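Local coordinates for GCN5-related N-acetyltransferase (Anabaena variabilis, PDB 2OZG), which binds coenzyme A and probably transfers acetyl groups from acetyl-CoA to amines, perhaps those of aminoglycosides, as a GNAT-family N-acetyltransferase, at residues A[132-136]-A[353-359]; A[297-303]-A[383-387]. All coordinates share one frame. Numbering follows the deposited sequence.

In the fold
From the N terminus, the chain first lays down the GNAT part that holds coenzyme A, and strand 132-143 begins just past helix 123-128. Contact 1 closes a loop of 216 residues, which takes in the second GNAT region, when helix 349-357 of the sterol-carrier-like part comes back to the start of that strand. Contact 2 opens inside this loop, at the end of helix 293-299, and closes after 79 intervening residues, at the end of helix 375-385, beyond contact 1, so the two loops cross rather than nest. One joins acetyltransferase sheet to C-terminal domain; the other is internal to that domain. They meet directly: S358 OG lies 2.6 Å from F385 O, and R300 NH2 2.9 Å from Y356 O.

Contact 1 of 2, residues A[132-136]-A[353-359]; sequences EQAGS and ASLYTSL
Two helix hydroxyls reach across to consecutive carbonyls of a strand whose pairing is distorted by a classic beta bulge, A134 and G135 both facing W286 of strand 279-290. Strand 132-136 and helix 353-357 run nearly parallel, their axes 22° apart and 7.2 Å at closest approach, with the CA atoms of A134 and S354 4.8 Å apart. A134 has phi/psi of -150/-11, which bends the chain before G135 returns to extended form. S354 OG (chi1 m) donates to Q133 O at 2.8 Å, and T357 OG1 (chi1 p) to A134 O at 2.7 Å. Apolar carbons fill in beside these bonds: A134 CB sits 3.7 Å from T357 CG2, and E132 CB 4.2 Å from A353 CB. The helix closes in a Schellman motif, with S358 at phi/psi 67/22, and this turns L359 back toward the strand; in its t,p rotamer it brings CD2 to 3.7 Å from A134 N and CD1 to 3.9 Å from S136 OG. E132 uses OE1 to accept from Q133 N at 2.8 Å and to form a salt bridge with R127. Altogether this is a helix-on-sheet interface between the GNAT fold and the C-terminal sterol-carrier-like domain.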
# COMPACT_ATOMS: atom_id res chain seq x y z
N GLU A 132 -22.73 0.37 28.81
CA GLU A 132 -21.87 1.50 28.46
C GLU A 132 -20.42 1.13 28.41
O GLU A 132 -20.00 0.19 29.04
CB GLU A 132 -22.08 2.68 29.42
CG GLU A 132 -21.38 4.03 29.03
CD GLU A 132 -21.73 4.51 27.60
OE1 GLU A 132 -21.06 4.08 26.64
OE2 GLU A 132 -22.66 5.33 27.45
N GLN A 133 -19.63 1.88 27.65
CA GLN A 133 -18.19 1.68 27.66
C GLN A 133 -17.71 1.60 29.08
O GLN A 133 -18.07 2.42 29.91
CB GLN A 133 -17.46 2.81 26.95
CG GLN A 133 -17.87 2.95 25.49
CD GLN A 133 -16.99 3.93 24.77
OE1 GLN A 133 -16.33 4.73 25.42
NE2 GLN A 133 -16.93 3.84 23.41
N ALA A 134 -16.88 0.59 29.37
CA ALA A 134 -16.50 0.35 30.72
C ALA A 134 -15.11 -0.25 30.91
O ALA A 134 -14.63 -0.29 32.04
CB ALA A 134 -17.54 -0.55 31.37
N GLY A 135 -14.46 -0.70 29.84
CA GLY A 135 -13.13 -1.24 29.98
C GLY A 135 -12.45 -1.32 28.64
O GLY A 135 -13.10 -1.19 27.59
N SER A 136 -11.17 -1.61 28.69
CA SER A 136 -10.37 -1.67 27.47
C SER A 136 -9.78 -3.02 27.12
O SER A 136 -9.65 -3.89 27.98
CB SER A 136 -9.23 -0.66 27.60
OG SER A 136 -9.76 0.65 27.82
N ALA A 353 -22.13 2.48 35.10
CA ALA A 353 -21.22 1.47 34.58
C ALA A 353 -19.77 1.99 34.44
O ALA A 353 -18.83 1.30 34.83
CB ALA A 353 -21.69 1.00 33.24
N SER A 354 -19.62 3.18 33.85
CA SER A 354 -18.31 3.74 33.56
C SER A 354 -17.67 4.17 34.87
O SER A 354 -16.48 4.03 35.02
CB SER A 354 -18.37 4.88 32.61
OG SER A 354 -19.05 4.58 31.40
N LEU A 355 -18.50 4.67 35.79
CA LEU A 355 -18.02 5.08 37.11
C LEU A 355 -17.50 3.88 37.88
O LEU A 355 -16.40 3.91 38.45
CB LEU A 355 -19.17 5.71 37.90
CG LEU A 355 -18.84 6.19 39.33
CD1 LEU A 355 -17.85 7.32 39.30
CD2 LEU A 355 -20.07 6.57 40.11
N TYR A 356 -18.31 2.81 37.89
CA TYR A 356 -18.01 1.57 38.61
C TYR A 356 -16.71 0.92 38.25
O TYR A 356 -15.96 0.45 39.11
CB TYR A 356 -19.13 0.56 38.31
CG TYR A 356 -19.08 -0.81 39.02
CD1 TYR A 356 -18.39 -1.86 38.50
CD2 TYR A 356 -19.81 -1.04 40.14
CE1 TYR A 356 -18.41 -3.14 39.11
CE2 TYR A 356 -19.81 -2.30 40.78
CZ TYR A 356 -19.12 -3.33 40.25
OH TYR A 356 -19.14 -4.57 40.90
N THR A 357 -16.41 0.88 36.96
CA THR A 357 -15.17 0.24 36.47
C THR A 357 -13.89 1.06 36.52
O THR A 357 -12.80 0.52 36.26
CB THR A 357 -15.36 -0.16 34.99
OG1 THR A 357 -15.53 1.02 34.21
CG2 THR A 357 -16.53 -1.08 34.86
N SER A 358 -14.01 2.34 36.85
CA SER A 358 -12.88 3.26 36.85
C SER A 358 -12.33 3.54 35.47
O SER A 358 -11.20 3.98 35.35
CB SER A 358 -11.71 2.77 37.74
OG SER A 358 -12.23 2.17 38.87
N LEU A 359 -13.10 3.34 34.42
CA LEU A 359 -12.61 3.70 33.09
C LEU A 359 -12.39 5.21 33.02
O LEU A 359 -11.38 5.69 32.47
CB LEU A 359 -13.64 3.28 32.01
CG LEU A 359 -13.21 3.58 30.58
CD1 LEU A 359 -11.91 2.92 30.22
CD2 LEU A 359 -14.30 3.21 29.59

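Contact 2 of 2, residues A[297-303]-A[383-387]; sequences LEARGYP and QIFAG
F385 lays one edge of its ring against L297, CE1 to CD2 4.0 Å, and comes within 4.2 Å of Y302 CE1 through the same CE1 atom. These are apolar contacts in the core of the sterol-carrier-like domain, where helix 375-385 packs on strands 308-315 and 324-331, and L297 of helix 293-299 on strands 308-315 and 334-339. The CA-to-CB bond of F385 points away from 297-303, but chi1 m swings the ring back. I384, also m, sets CG2 3.5 Å from Y302 CE1; the CA atoms of this pair are 6.3 Å apart. From R300, where helical geometry ends, to P303 the chain is extended. Y302 OH folds back to donate to L297 O at 2.7 Å, while P303 CD touches I384 O at 3.2 Å. R300 stretches out with chi1 to chi3 all t, one face of its guanidinium over F385 CD1 (NH2 to CD1 3.9 Å); NH2 hydrogen-bonds to Y356 O. A water joins the two segments, accepting from R300 NH1 at 2.8 Å and donating to I384 O and A386 O, each at 2.7 Å.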
# COMPACT_ATOMS: atom_id res chain seq x y z
N LEU A 297 -22.55 -3.05 43.58
CA LEU A 297 -21.76 -2.20 44.47
C LEU A 297 -21.25 -2.96 45.71
O LEU A 297 -20.11 -2.74 46.14
CB LEU A 297 -22.54 -0.97 44.88
CG LEU A 297 -22.73 0.02 43.74
CD1 LEU A 297 -23.78 1.09 44.09
CD2 LEU A 297 -21.40 0.63 43.32
N GLU A 298 -22.08 -3.86 46.27
CA GLU A 298 -21.67 -4.62 47.44
C GLU A 298 -20.69 -5.73 47.12
O GLU A 298 -19.92 -6.15 47.98
CB GLU A 298 -22.90 -5.18 48.19
CG GLU A 298 -23.77 -4.08 48.79
CD GLU A 298 -24.87 -4.59 49.65
OE1 GLU A 298 -25.26 -5.76 49.42
OE2 GLU A 298 -25.31 -3.81 50.55
N ALA A 299 -20.66 -6.19 45.88
CA ALA A 299 -19.74 -7.26 45.52
C ALA A 299 -18.35 -6.80 45.17
O ALA A 299 -17.40 -7.58 45.26
CB ALA A 299 -20.33 -8.05 44.37
N ARG A 300 -18.20 -5.53 44.80
CA ARG A 300 -16.93 -4.95 44.36
C ARG A 300 -16.00 -4.68 45.52
O ARG A 300 -16.47 -4.46 46.63
CB ARG A 300 -17.26 -3.57 43.75
CG ARG A 300 -16.20 -2.90 42.93
CD ARG A 300 -16.63 -1.52 42.68
NE ARG A 300 -15.78 -0.75 41.77
CZ ARG A 300 -14.66 -0.13 42.11
NH1 ARG A 300 -14.16 -0.25 43.33
NH2 ARG A 300 -14.02 0.59 41.22
N GLY A 301 -14.68 -4.72 45.28
CA GLY A 301 -13.70 -4.27 46.26
C GLY A 301 -13.52 -2.76 46.16
O GLY A 301 -13.70 -2.18 45.08
N TYR A 302 -13.12 -2.13 47.27
CA TYR A 302 -12.89 -0.70 47.32
C TYR A 302 -11.51 -0.44 47.88
O TYR A 302 -10.97 -1.27 48.63
CB TYR A 302 -13.96 -0.02 48.18
CG TYR A 302 -15.32 -0.11 47.50
CD1 TYR A 302 -15.68 0.78 46.54
CD2 TYR A 302 -16.16 -1.20 47.72
CE1 TYR A 302 -16.88 0.67 45.86
CE2 TYR A 302 -17.34 -1.34 47.02
CZ TYR A 302 -17.71 -0.39 46.11
OH TYR A 302 -18.88 -0.47 45.41
N PRO A 303 -10.93 0.72 47.55
CA PRO A 303 -9.59 0.96 48.08
C PRO A 303 -9.59 1.08 49.59
O PRO A 303 -10.52 1.63 50.17
CB PRO A 303 -9.19 2.31 47.46
CG PRO A 303 -10.13 2.57 46.38
CD PRO A 303 -11.41 1.86 46.77
N GLN A 383 -12.69 9.17 45.35
CA GLN A 383 -11.98 8.37 46.32
C GLN A 383 -12.44 6.90 46.27
O GLN A 383 -11.62 5.97 46.27
CB GLN A 383 -12.23 8.93 47.73
CG GLN A 383 -11.62 10.33 47.96
CD GLN A 383 -12.08 10.97 49.25
OE1 GLN A 383 -13.12 10.59 49.79
NE2 GLN A 383 -11.34 11.98 49.72
N ILE A 384 -13.76 6.72 46.20
CA ILE A 384 -14.38 5.36 46.17
C ILE A 384 -14.00 4.53 44.95
O ILE A 384 -13.67 3.33 45.07
CB ILE A 384 -15.93 5.47 46.26
CG1 ILE A 384 -16.34 6.00 47.64
CG2 ILE A 384 -16.65 4.14 46.05
CD1 ILE A 384 -17.80 6.41 47.76
N PHE A 385 -14.10 5.15 43.77
CA PHE A 385 -13.97 4.37 42.52
C PHE A 385 -12.61 4.41 41.85
O PHE A 385 -12.46 3.83 40.80
CB PHE A 385 -15.06 4.78 41.52
CG PHE A 385 -16.46 4.44 41.99
CD1 PHE A 385 -16.92 3.11 41.94
CD2 PHE A 385 -17.31 5.43 42.47
CE1 PHE A 385 -18.18 2.78 42.43
CE2 PHE A 385 -18.60 5.11 42.97
CZ PHE A 385 -19.02 3.79 42.94
N ALA A 386 -11.63 5.02 42.50
CA ALA A 386 -10.27 5.16 41.94
C ALA A 386 -9.67 3.79 41.78
O ALA A 386 -9.93 2.91 42.60
CB ALA A 386 -9.41 5.99 42.87
N GLY A 387 -8.88 3.60 40.74
CA GLY A 387 -8.31 2.31 40.49
C GLY A 387 -7.55 2.25 39.18
O GLY A 387 -7.60 3.18 38.38
O HOH W 1 -12.25 1.76 43.44